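Local coordinates for putative P450-like enzyme (Streptomyces himastatinicus ATCC 53653, PDB 5Z9J), which probably acts as a heme-dependent cytochrome P450 monooxygenase, inserting or reducing molecular oxygen in the oxidation of organic substrates, at residues A[7-12]-A[279-284]; A[42-47]-A[313-318]; A[52-57]-A[295-300]; A[124-129]-A[245-250]; A[261-264]-A[268-271]. All coordinates share one frame; numbering follows the deposited sequence.

Contact 1: A[7-12]-A[279-284]; sequences AQWEFH and RYMSPI
The methyl CE of Met281 meets two aromatic side chains, Trp9 and Phe11. Its nearer partner is Trp9, with CZ3 4.0 Å from Met281 CE. Phe11 comes second. The methyl reaches the edge of that ring, close to its plane, and CE1 of Phe11 lies 4.3 Å from Met281 CE. The side chains of Trp9 and Met281 cross at about a right angle. Met281 is extended through chi1 and chi2, which carries its sulfur out toward the N-terminal segment. A bend at chi3 (-58°) then turns the methyl to the rings. The two aromatic side chains also touch each other. Phe11 CZ sits in plane at the edge of the indole, and Trp9 CB lies 3.7 Å above one face of the Phe11 ring, offset toward the rim. Inverse gamma turns centred on Gln8 and Glu10 shape the chain that presents them. Further out, Trp9 rests on Leu251 and Ala255 of helix 240-255. Met281 directly follows the ExxR helix of the P450 fold, whose Arg279 pairs with Glu276. The N-terminal arm and Met281 thus meet through apolar contacts, with no directional bond between the two segments.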
# COMPACT_ATOMS: atom_id res chain seq x y z
N ALA A 7 15.02 -16.24 4.62
CA ALA A 7 15.84 -16.56 5.79
C ALA A 7 15.05 -16.51 7.10
O ALA A 7 13.82 -16.34 7.08
CB ALA A 7 17.04 -15.60 5.86
N GLN A 8 15.77 -16.66 8.22
CA GLN A 8 15.23 -16.66 9.59
C GLN A 8 14.68 -15.28 10.01
O GLN A 8 15.09 -14.71 11.03
CB GLN A 8 16.30 -17.07 10.57
N TRP A 9 13.78 -14.74 9.20
CA TRP A 9 13.14 -13.45 9.46
C TRP A 9 11.81 -13.51 10.25
O TRP A 9 10.98 -14.39 10.00
CB TRP A 9 12.92 -12.78 8.11
CG TRP A 9 14.15 -12.22 7.46
CD1 TRP A 9 15.24 -11.69 8.08
CD2 TRP A 9 14.39 -12.09 6.05
NE1 TRP A 9 16.14 -11.22 7.16
CE2 TRP A 9 15.65 -11.46 5.90
CE3 TRP A 9 13.67 -12.42 4.90
CZ2 TRP A 9 16.21 -11.18 4.65
CZ3 TRP A 9 14.21 -12.14 3.65
CH2 TRP A 9 15.47 -11.53 3.54
N GLU A 10 11.56 -12.54 11.14
CA GLU A 10 10.38 -12.65 12.01
C GLU A 10 9.09 -12.11 11.36
O GLU A 10 8.56 -11.05 11.74
CB GLU A 10 10.63 -11.93 13.34
CG GLU A 10 11.59 -12.65 14.31
CD GLU A 10 11.22 -14.09 14.62
OE1 GLU A 10 10.02 -14.45 14.60
OE2 GLU A 10 12.15 -14.86 14.94
N PHE A 11 8.57 -12.87 10.40
CA PHE A 11 7.34 -12.48 9.72
C PHE A 11 6.13 -12.54 10.66
O PHE A 11 6.13 -13.27 11.68
CB PHE A 11 7.06 -13.40 8.52
CG PHE A 11 8.21 -13.57 7.56
CD1 PHE A 11 8.58 -12.55 6.71
CD2 PHE A 11 8.89 -14.79 7.47
CE1 PHE A 11 9.63 -12.71 5.81
CE2 PHE A 11 9.93 -14.95 6.57
CZ PHE A 11 10.29 -13.89 5.73
N HIS A 12 5.06 -11.85 10.28
CA HIS A 12 3.74 -12.11 10.87
C HIS A 12 3.51 -13.61 10.88
O HIS A 12 3.76 -14.26 9.87
CB HIS A 12 2.64 -11.46 10.04
CG HIS A 12 1.34 -11.35 10.76
ND1 HIS A 12 0.51 -12.43 10.98
CD2 HIS A 12 0.68 -10.26 11.24
CE1 HIS A 12 -0.56 -12.03 11.62
NE2 HIS A 12 -0.49 -10.72 11.78
N ARG A 279 6.57 -9.14 -5.66
CA ARG A 279 6.01 -10.49 -5.71
C ARG A 279 6.32 -11.23 -4.42
O ARG A 279 5.42 -11.71 -3.75
CB ARG A 279 6.56 -11.23 -6.92
CG ARG A 279 5.89 -12.59 -7.08
CD ARG A 279 6.69 -13.38 -8.08
NE ARG A 279 8.06 -13.68 -7.67
CZ ARG A 279 8.41 -14.71 -6.89
NH1 ARG A 279 7.47 -15.52 -6.38
NH2 ARG A 279 9.69 -14.92 -6.60
N TYR A 280 7.60 -11.15 -4.03
CA TYR A 280 8.22 -11.96 -2.98
C TYR A 280 7.91 -11.52 -1.55
O TYR A 280 7.80 -12.35 -0.63
CB TYR A 280 9.75 -11.98 -3.22
CG TYR A 280 10.55 -12.78 -2.25
CD1 TYR A 280 10.83 -14.12 -2.51
CD2 TYR A 280 11.03 -12.22 -1.06
CE1 TYR A 280 11.56 -14.87 -1.63
CE2 TYR A 280 11.79 -12.98 -0.17
CZ TYR A 280 12.04 -14.32 -0.48
OH TYR A 280 12.76 -15.13 0.35
N MET A 281 7.76 -10.22 -1.34
CA MET A 281 7.45 -9.70 -0.03
C MET A 281 6.49 -8.53 -0.25
O MET A 281 6.91 -7.38 -0.39
CB MET A 281 8.75 -9.28 0.70
CG MET A 281 8.59 -8.82 2.21
SD MET A 281 10.21 -8.43 2.97
CE MET A 281 10.97 -10.03 2.71
N SER A 282 5.19 -8.86 -0.33
CA SER A 282 4.22 -7.99 -0.91
C SER A 282 3.78 -6.96 0.14
O SER A 282 3.16 -7.34 1.13
CB SER A 282 3.06 -8.84 -1.45
OG SER A 282 3.58 -9.88 -2.32
N PRO A 283 4.14 -5.67 -0.05
CA PRO A 283 3.73 -4.68 0.96
C PRO A 283 2.25 -4.72 1.33
O PRO A 283 1.86 -4.60 2.50
CB PRO A 283 4.11 -3.33 0.31
CG PRO A 283 5.23 -3.63 -0.56
CD PRO A 283 4.97 -5.05 -1.10
N ILE A 284 1.41 -4.86 0.31
CA ILE A 284 0.02 -5.22 0.55
C ILE A 284 -0.08 -6.72 0.18
O ILE A 284 0.07 -7.12 -0.98
CB ILE A 284 -0.97 -4.38 -0.26
CG1 ILE A 284 -0.87 -2.89 0.13
CG2 ILE A 284 -2.38 -4.83 -0.04
CD1 ILE A 284 -1.29 -2.57 1.57

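Contact 2: A[42-47]-A[313-318]; sequences PESAAI and GAANRD
Pro42 and Ser44 sit on helix 41-48, helix B of the P450 fold. They face the short helix 312-315 and the type I beta turn from Ala315 to Asp318. On its sheet side the same helix sets Ile47 against Val38, Leu308 and Val310. Pro42 comes first. Its ring carbon CD lies 3.6 Å from OD2 of Asp318, and the two side chains cross at about a right angle. Asp318 CG is anti to the backbone N (chi1 -171°), which sends the carboxylate toward helix 41-48. There OD2 accepts from Tyr41 N and forms a salt bridge with Arg320. Glu43 is next. Its OE1 is 4.8 Å from Asp318 OD2, two like charges near each other. Arg320 pairs with both acids, NH1 with Glu43 and NH2 with Asp318, and probably offsets that repulsion. Ser44 then makes the closest backbone approach, its CA 6.8 Å from the CA of Ala315. Its side chain points at the turn and touches a methyl group, with no hydrogen bond across. Ser44 OG, hydrogen-bonded to Gly40 O just ahead of the helix, rests 3.8 Å from Ala315 CB.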
# COMPACT_ATOMS: atom_id res chain seq x y z
N PRO A 42 -4.61 -18.25 -9.64
CA PRO A 42 -5.68 -18.08 -10.64
C PRO A 42 -7.03 -17.70 -10.00
O PRO A 42 -7.80 -16.98 -10.61
CB PRO A 42 -5.77 -19.48 -11.34
CG PRO A 42 -5.17 -20.42 -10.38
CD PRO A 42 -4.12 -19.64 -9.59
N GLU A 43 -7.30 -18.20 -8.81
CA GLU A 43 -8.55 -17.89 -8.11
C GLU A 43 -8.58 -16.42 -7.66
O GLU A 43 -9.59 -15.73 -7.81
CB GLU A 43 -8.75 -18.83 -6.90
CG GLU A 43 -8.88 -20.34 -7.28
CD GLU A 43 -7.50 -20.98 -7.46
OE1 GLU A 43 -6.49 -20.31 -7.10
OE2 GLU A 43 -7.41 -22.13 -7.94
N SER A 44 -7.48 -15.97 -7.08
CA SER A 44 -7.36 -14.57 -6.62
C SER A 44 -7.54 -13.58 -7.75
O SER A 44 -8.31 -12.61 -7.65
CB SER A 44 -5.98 -14.34 -5.98
OG SER A 44 -5.82 -15.04 -4.76
N ALA A 45 -6.80 -13.81 -8.83
CA ALA A 45 -6.84 -12.98 -10.03
C ALA A 45 -8.26 -12.89 -10.57
O ALA A 45 -8.75 -11.80 -10.89
CB ALA A 45 -5.90 -13.56 -11.10
N ALA A 46 -8.94 -14.03 -10.67
CA ALA A 46 -10.32 -14.02 -11.14
C ALA A 46 -11.23 -13.22 -10.19
O ALA A 46 -12.14 -12.57 -10.65
CB ALA A 46 -10.83 -15.39 -11.29
N ILE A 47 -11.03 -13.36 -8.89
CA ILE A 47 -11.85 -12.68 -7.91
C ILE A 47 -11.71 -11.16 -8.07
O ILE A 47 -12.72 -10.43 -8.04
CB ILE A 47 -11.49 -13.10 -6.44
CG1 ILE A 47 -12.06 -14.49 -6.13
CG2 ILE A 47 -12.03 -12.07 -5.42
CD1 ILE A 47 -11.50 -15.11 -4.85
N GLY A 313 -0.35 -11.89 -1.26
CA GLY A 313 0.99 -12.34 -0.89
C GLY A 313 1.16 -13.86 -1.14
O GLY A 313 2.18 -14.33 -1.63
N ALA A 314 0.16 -14.62 -0.77
CA ALA A 314 0.23 -16.08 -0.97
C ALA A 314 0.10 -16.45 -2.46
O ALA A 314 0.80 -17.33 -2.96
CB ALA A 314 -0.85 -16.75 -0.13
N ALA A 315 -0.78 -15.75 -3.18
CA ALA A 315 -0.98 -15.97 -4.61
C ALA A 315 0.33 -15.81 -5.35
O ALA A 315 0.65 -16.63 -6.23
CB ALA A 315 -2.00 -14.99 -5.18
N ASN A 316 1.12 -14.83 -4.87
CA ASN A 316 2.40 -14.52 -5.47
C ASN A 316 3.44 -15.60 -5.26
O ASN A 316 4.53 -15.54 -5.87
CB ASN A 316 2.98 -13.22 -4.87
CG ASN A 316 2.28 -11.97 -5.39
OD1 ASN A 316 1.63 -11.99 -6.42
ND2 ASN A 316 2.43 -10.88 -4.68
N ARG A 317 3.16 -16.55 -4.37
CA ARG A 317 4.08 -17.69 -4.22
C ARG A 317 3.48 -18.95 -4.87
O ARG A 317 3.98 -20.06 -4.65
CB ARG A 317 4.39 -17.96 -2.74
CG ARG A 317 4.96 -16.75 -1.98
CD ARG A 317 6.21 -16.19 -2.65
NE ARG A 317 6.94 -15.28 -1.78
CZ ARG A 317 7.94 -15.67 -0.98
NH1 ARG A 317 8.32 -16.95 -0.97
NH2 ARG A 317 8.56 -14.79 -0.22
N ASP A 318 2.44 -18.78 -5.69
CA ASP A 318 1.74 -19.94 -6.25
C ASP A 318 2.55 -20.53 -7.38
O ASP A 318 2.83 -19.85 -8.37
CB ASP A 318 0.30 -19.60 -6.70
CG ASP A 318 -0.52 -20.86 -7.10
OD1 ASP A 318 0.08 -21.93 -7.34
OD2 ASP A 318 -1.76 -20.81 -7.14

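Contact 3: A[52-57]-A[295-300]; sequences KVFSSD and VEVAGT
A beta hairpin with a type I' turn from Val297 to Thr300 lays Val295 and Val297 against Val53 and Phe54, at the start of strand 54-55. Two methyls come nearest. Val53 CG1 is modelled 3.3 Å from Val295 CG1, shorter than usual van der Waals contact, so this approach is doubtful in detail. The two side chains slide past each other in opposite directions. Phe54 and the two hairpin valines come from opposite directions. Phe54 CZ is 3.7 Å from Val295 CG2 and 4.0 Å from Val297 CG2, with both methyls oblique to the ring. Val295 CG1 is anti to the carbonyl carbon (chi1 -54°), which leaves CG2 between N and the carbonyl carbon. CG1 then reaches both Val53 and the ring, and CG2 the ring. Val53 CG1 also sits 3.6 Å above one face of the Phe54 ring, offset toward the rim. The interaction is wholly apolar. Strand 54-55 forms an outer edge of the five-stranded sheet, antiparallel to strand 287-291, where Phe54 touches Thr291. Phe54 also packs on Ile47 of helix 41-48, while Val297 rests on Val27 of strand 27-30.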
# COMPACT_ATOMS: atom_id res chain seq x y z
N LYS A 52 -18.37 -7.16 -9.73
CA LYS A 52 -19.82 -7.25 -9.63
C LYS A 52 -20.19 -8.32 -8.59
O LYS A 52 -21.15 -8.17 -7.84
CB LYS A 52 -20.45 -7.58 -10.99
CG LYS A 52 -20.25 -6.50 -12.07
CD LYS A 52 -19.46 -7.00 -13.28
CE LYS A 52 -19.80 -8.44 -13.63
NZ LYS A 52 -19.01 -8.99 -14.80
N VAL A 53 -19.45 -9.42 -8.58
CA VAL A 53 -19.68 -10.47 -7.60
C VAL A 53 -18.88 -10.26 -6.29
O VAL A 53 -19.39 -10.54 -5.20
CB VAL A 53 -19.38 -11.87 -8.19
CG1 VAL A 53 -19.32 -12.90 -7.08
CG2 VAL A 53 -20.47 -12.24 -9.22
N PHE A 54 -17.63 -9.80 -6.39
CA PHE A 54 -16.80 -9.61 -5.20
C PHE A 54 -16.58 -8.14 -4.86
O PHE A 54 -15.63 -7.53 -5.33
CB PHE A 54 -15.47 -10.33 -5.37
CG PHE A 54 -15.63 -11.84 -5.49
CD1 PHE A 54 -15.80 -12.64 -4.35
CD2 PHE A 54 -15.66 -12.44 -6.73
CE1 PHE A 54 -15.95 -14.06 -4.48
CE2 PHE A 54 -15.82 -13.84 -6.87
CZ PHE A 54 -15.97 -14.64 -5.74
N SER A 55 -17.45 -7.60 -4.03
CA SER A 55 -17.47 -6.19 -3.72
C SER A 55 -16.26 -5.72 -2.92
O SER A 55 -15.74 -6.42 -2.06
CB SER A 55 -18.76 -5.87 -2.96
OG SER A 55 -18.80 -4.52 -2.56
N SER A 56 -15.85 -4.49 -3.16
CA SER A 56 -14.80 -3.86 -2.37
C SER A 56 -15.41 -3.04 -1.24
O SER A 56 -14.70 -2.47 -0.41
CB SER A 56 -13.94 -2.99 -3.27
OG SER A 56 -13.13 -3.81 -4.10
N ASP A 57 -16.73 -2.97 -1.19
CA ASP A 57 -17.40 -2.26 -0.08
C ASP A 57 -17.60 -3.20 1.08
O ASP A 57 -18.72 -3.66 1.32
CB ASP A 57 -18.72 -1.65 -0.54
CG ASP A 57 -19.41 -0.84 0.57
OD1 ASP A 57 -18.77 -0.54 1.60
OD2 ASP A 57 -20.60 -0.51 0.42
N VAL A 295 -21.15 -17.98 -4.38
CA VAL A 295 -20.13 -18.26 -5.39
C VAL A 295 -19.36 -19.53 -5.14
O VAL A 295 -19.28 -20.00 -4.00
CB VAL A 295 -19.09 -17.13 -5.47
CG1 VAL A 295 -19.78 -15.83 -5.67
CG2 VAL A 295 -18.24 -17.06 -4.19
N GLU A 296 -18.78 -20.07 -6.20
CA GLU A 296 -17.88 -21.20 -6.10
C GLU A 296 -16.44 -20.72 -6.37
O GLU A 296 -16.14 -20.14 -7.41
CB GLU A 296 -18.31 -22.29 -7.09
CG GLU A 296 -17.24 -23.32 -7.34
CD GLU A 296 -17.76 -24.51 -8.14
OE1 GLU A 296 -18.87 -24.42 -8.74
OE2 GLU A 296 -17.08 -25.55 -8.12
N VAL A 297 -15.54 -21.01 -5.42
CA VAL A 297 -14.13 -20.65 -5.55
C VAL A 297 -13.23 -21.83 -5.22
O VAL A 297 -13.21 -22.30 -4.08
CB VAL A 297 -13.74 -19.49 -4.59
CG1 VAL A 297 -12.26 -19.20 -4.71
CG2 VAL A 297 -14.57 -18.24 -4.85
N ALA A 298 -12.46 -22.27 -6.22
CA ALA A 298 -11.61 -23.45 -6.10
C ALA A 298 -12.44 -24.61 -5.57
O ALA A 298 -12.05 -25.27 -4.61
CB ALA A 298 -10.41 -23.18 -5.19
N GLY A 299 -13.60 -24.80 -6.18
CA GLY A 299 -14.51 -25.88 -5.84
C GLY A 299 -15.10 -25.83 -4.44
O GLY A 299 -15.63 -26.84 -3.94
N THR A 300 -15.20 -24.61 -3.90
CA THR A 300 -15.70 -24.35 -2.55
C THR A 300 -16.81 -23.33 -2.68
O THR A 300 -16.64 -22.31 -3.35
CB THR A 300 -14.57 -23.82 -1.58
OG1 THR A 300 -13.50 -24.76 -1.52
CG2 THR A 300 -15.09 -23.62 -0.18

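Contact 4: A[124-129]-A[245-250]; sequences DLVAEF and LIANTM
Val126 and Leu125 make the close side of this helix pair. Val126 CG2 comes within 3.7 Å of Ala247 CB, at the point where the two backbones are nearest. Leu125 lies across Met250 at about a right angle, and its CD2 is 3.8 Å from Met250 CG. Met250 offers CB and CG to the leucine, and chi2 (-48°) turns its sulfur off. The packing is looser at Phe129, where CE2 lies 4.4 Å from Ile246 CG2 and the methyl is oblique to the ring. Phe129 finds further neighbours in Ala360 and Leu364 of helix 350-367. The longer partner, helix 240-255, is the C-terminal part of the long helix that runs over the heme in the P450 fold, and its Leu245 touches the heme. The short segments of the two helices approach to 10.1 Å between axes, at 137° between their N-to-C directions. On the far side of helix 125-130, Ala127 is exposed and Glu128 partly so. The N-cap residue Asp124 is also partly open to solvent. Its OD1 accepts from Val126 N at 3.0 Å, with the donor 65° out of the carboxylate plane. Ala127 N gives only a weak bond to Asp124 OD2, at 3.3 Å. OD1 has a second partner in Leu393 N of strand 392-396, which ties this helix start to the strand.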
# COMPACT_ATOMS: atom_id res chain seq x y z
N ASP A 124 18.41 3.45 11.18
CA ASP A 124 17.24 2.74 10.64
C ASP A 124 16.82 3.31 9.30
O ASP A 124 16.29 4.43 9.19
CB ASP A 124 16.06 2.76 11.61
CG ASP A 124 14.81 2.04 11.06
OD1 ASP A 124 14.90 1.25 10.10
OD2 ASP A 124 13.74 2.25 11.64
N LEU A 125 17.06 2.50 8.28
CA LEU A 125 16.75 2.85 6.89
C LEU A 125 15.28 3.20 6.69
O LEU A 125 14.95 4.07 5.88
CB LEU A 125 17.11 1.70 5.95
CG LEU A 125 17.06 2.04 4.46
CD1 LEU A 125 18.06 3.14 4.12
CD2 LEU A 125 17.33 0.82 3.59
N VAL A 126 14.39 2.50 7.39
CA VAL A 126 12.96 2.82 7.28
C VAL A 126 12.69 4.21 7.89
O VAL A 126 12.17 5.15 7.24
CB VAL A 126 12.08 1.75 7.98
CG1 VAL A 126 10.63 2.13 7.88
CG2 VAL A 126 12.31 0.39 7.34
N ALA A 127 13.06 4.36 9.14
CA ALA A 127 12.74 5.62 9.82
C ALA A 127 13.49 6.82 9.21
O ALA A 127 12.98 7.94 9.20
CB ALA A 127 13.04 5.51 11.29
N GLU A 128 14.72 6.62 8.75
CA GLU A 128 15.51 7.74 8.25
C GLU A 128 15.24 8.01 6.77
O GLU A 128 15.49 9.09 6.27
CB GLU A 128 17.01 7.48 8.43
CG GLU A 128 17.46 7.19 9.81
CD GLU A 128 17.41 8.38 10.75
OE1 GLU A 128 17.65 9.54 10.32
OE2 GLU A 128 17.12 8.13 11.93
N PHE A 129 14.81 6.99 6.03
CA PHE A 129 14.83 7.16 4.60
C PHE A 129 13.60 6.64 3.94
O PHE A 129 12.92 7.40 3.24
CB PHE A 129 16.06 6.48 4.01
CG PHE A 129 16.22 6.67 2.53
CD1 PHE A 129 16.51 7.92 2.01
CD2 PHE A 129 16.10 5.60 1.67
CE1 PHE A 129 16.66 8.12 0.65
CE2 PHE A 129 16.26 5.79 0.30
CZ PHE A 129 16.54 7.07 -0.21
N LEU A 245 8.36 -1.34 0.16
CA LEU A 245 8.95 -1.76 -1.07
C LEU A 245 10.42 -1.35 -1.09
O LEU A 245 11.29 -2.10 -1.50
CB LEU A 245 8.22 -1.15 -2.25
CG LEU A 245 8.87 -1.48 -3.59
CD1 LEU A 245 9.01 -3.06 -3.80
CD2 LEU A 245 8.16 -0.84 -4.72
N ILE A 246 10.71 -0.10 -0.71
CA ILE A 246 12.09 0.35 -0.71
C ILE A 246 12.93 -0.45 0.31
O ILE A 246 13.97 -1.05 -0.02
CB ILE A 246 12.22 1.93 -0.40
CG1 ILE A 246 11.62 2.76 -1.56
CG2 ILE A 246 13.69 2.28 -0.19
CD1 ILE A 246 11.31 4.33 -1.19
N ALA A 247 12.42 -0.59 1.52
CA ALA A 247 13.19 -1.26 2.55
C ALA A 247 13.26 -2.80 2.31
O ALA A 247 14.32 -3.38 2.44
CB ALA A 247 12.61 -0.94 3.88
N ASN A 248 12.16 -3.41 1.92
CA ASN A 248 12.18 -4.88 1.60
C ASN A 248 13.20 -5.17 0.56
O ASN A 248 13.94 -6.18 0.64
CB ASN A 248 10.84 -5.34 1.04
CG ASN A 248 9.75 -5.30 2.04
OD1 ASN A 248 9.97 -5.15 3.24
ND2 ASN A 248 8.54 -5.38 1.55
N THR A 249 13.26 -4.27 -0.43
CA THR A 249 14.16 -4.46 -1.55
C THR A 249 15.64 -4.43 -1.11
O THR A 249 16.43 -5.35 -1.45
CB THR A 249 13.91 -3.45 -2.69
OG1 THR A 249 12.57 -3.60 -3.22
CG2 THR A 249 14.94 -3.65 -3.79
N MET A 250 16.02 -3.45 -0.29
CA MET A 250 17.36 -3.42 0.25
C MET A 250 17.64 -4.62 1.16
O MET A 250 18.76 -5.11 1.18
CB MET A 250 17.60 -2.13 1.04
CG MET A 250 17.32 -0.87 0.24
SD MET A 250 18.07 -0.81 -1.43
CE MET A 250 19.82 -0.86 -1.05

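Contact 5: A[261-264]-A[268-271]; sequences ARVR and SLVP
The guanidinium of Arg262 is the one flat group at this contact, and Leu269 CD1 comes to it obliquely. Its charge is met by Asp329, which forms a salt bridge with Arg262 NH1. The same NH1 makes a weak hydrogen bond with Gln259. The chain of the arginine bends at chi3, and what meets the leucine most closely is its base and backbone. Leu269 CD1 lies 3.7 Å from Arg262 O and 4.0 Å from Arg262 CB. Leu269 points at the first helix. Its CG is anti to its own carbonyl carbon (chi1 -68°), and an extended chi2 brings CD1 to the carbonyl of Arg262. Of all the residues here Leu269 is the most covered by the opposite segment. Val263 makes the second half of the contact with both of its methyls. CG2 of Val263 is 4.1 Å from Leu269 CB, while CG1 of Val263 is 4.0 Å from Val270 CG2. The two valines cross at about a right angle. Val263 and Val270 are buried, and both also touch helix 350-367, Val263 at Leu365 and Val270 at Lys358. No hydrogen bond crosses between the two segments. The arrangement is that of two consecutive helices, 257-265 and 270-280, joined by a short linker. In the P450 fold it is the junction of helices J and K.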
# COMPACT_ATOMS: atom_id res chain seq x y z
N ALA A 261 24.73 -8.88 -6.65
CA ALA A 261 25.82 -8.75 -7.59
C ALA A 261 25.26 -8.50 -8.99
O ALA A 261 25.83 -7.73 -9.76
CB ALA A 261 26.73 -10.02 -7.59
N ARG A 262 24.19 -9.21 -9.35
CA ARG A 262 23.61 -9.06 -10.68
C ARG A 262 23.17 -7.63 -10.91
O ARG A 262 23.43 -7.08 -11.97
CB ARG A 262 22.40 -9.99 -10.88
CG ARG A 262 22.73 -11.47 -11.04
CD ARG A 262 21.41 -12.27 -11.07
NE ARG A 262 20.62 -12.03 -12.28
CZ ARG A 262 19.41 -12.54 -12.50
NH1 ARG A 262 18.79 -13.22 -11.54
NH2 ARG A 262 18.78 -12.28 -13.64
N VAL A 263 22.53 -7.04 -9.90
CA VAL A 263 21.93 -5.74 -10.05
C VAL A 263 22.98 -4.63 -10.11
O VAL A 263 22.85 -3.70 -10.91
CB VAL A 263 20.88 -5.46 -8.93
CG1 VAL A 263 20.45 -3.99 -8.91
CG2 VAL A 263 19.66 -6.36 -9.13
N ARG A 264 24.01 -4.73 -9.26
CA ARG A 264 25.14 -3.80 -9.31
C ARG A 264 25.86 -3.85 -10.68
O ARG A 264 26.28 -2.83 -11.21
CB ARG A 264 26.12 -4.11 -8.18
CG ARG A 264 25.46 -3.89 -6.81
CD ARG A 264 26.31 -4.38 -5.63
NE ARG A 264 25.80 -3.95 -4.30
CZ ARG A 264 25.45 -2.72 -3.91
NH1 ARG A 264 25.54 -1.69 -4.73
NH2 ARG A 264 25.00 -2.50 -2.67
N SER A 268 20.19 -2.06 -15.36
CA SER A 268 18.93 -2.08 -16.07
C SER A 268 17.97 -3.07 -15.37
O SER A 268 16.79 -3.17 -15.71
CB SER A 268 19.13 -2.47 -17.53
OG SER A 268 19.43 -3.86 -17.63
N LEU A 269 18.47 -3.82 -14.39
CA LEU A 269 17.63 -4.79 -13.65
C LEU A 269 16.78 -4.20 -12.54
O LEU A 269 15.90 -4.89 -12.00
CB LEU A 269 18.48 -5.84 -13.01
CG LEU A 269 19.16 -6.79 -14.00
CD1 LEU A 269 20.04 -7.69 -13.18
CD2 LEU A 269 18.14 -7.55 -14.82
N VAL A 270 17.04 -2.94 -12.18
CA VAL A 270 16.36 -2.37 -11.03
C VAL A 270 14.81 -2.40 -11.13
O VAL A 270 14.17 -2.86 -10.20
CB VAL A 270 16.83 -0.93 -10.77
CG1 VAL A 270 16.05 -0.35 -9.63
CG2 VAL A 270 18.32 -0.91 -10.41
N PRO A 271 14.20 -1.98 -12.25
CA PRO A 271 12.73 -2.10 -12.30
C PRO A 271 12.21 -3.51 -12.11
O PRO A 271 11.24 -3.72 -11.37
CB PRO A 271 12.37 -1.61 -13.71
CG PRO A 271 13.47 -0.69 -14.08
CD PRO A 271 14.71 -1.23 -13.42

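All five contacts lie in one P450 domain. Contacts 1, 2 and 3 join N-terminal segments to parts of the chain some 240 to 270 residues later. Contacts 4 and 5 come in series, and both are nested inside the loops closed by the other three. Contacts 1 and 2, about 16 Å apart between centres, touch through Tyr280 with Arg317 and Ser282 with Asn316. Contacts 2 and 3, about 13 Å between centres, meet at Glu43 and Ala298. Contacts 1 and 5 share helix 270-280, and contact 1 also touches contact 4. Contacts 3 and 5 are farthest apart, about 39 Å between centres. Contacts 1 to 3 fasten the N-terminal part to the K-helix region and the strands after it, while 4 and 5 join helices.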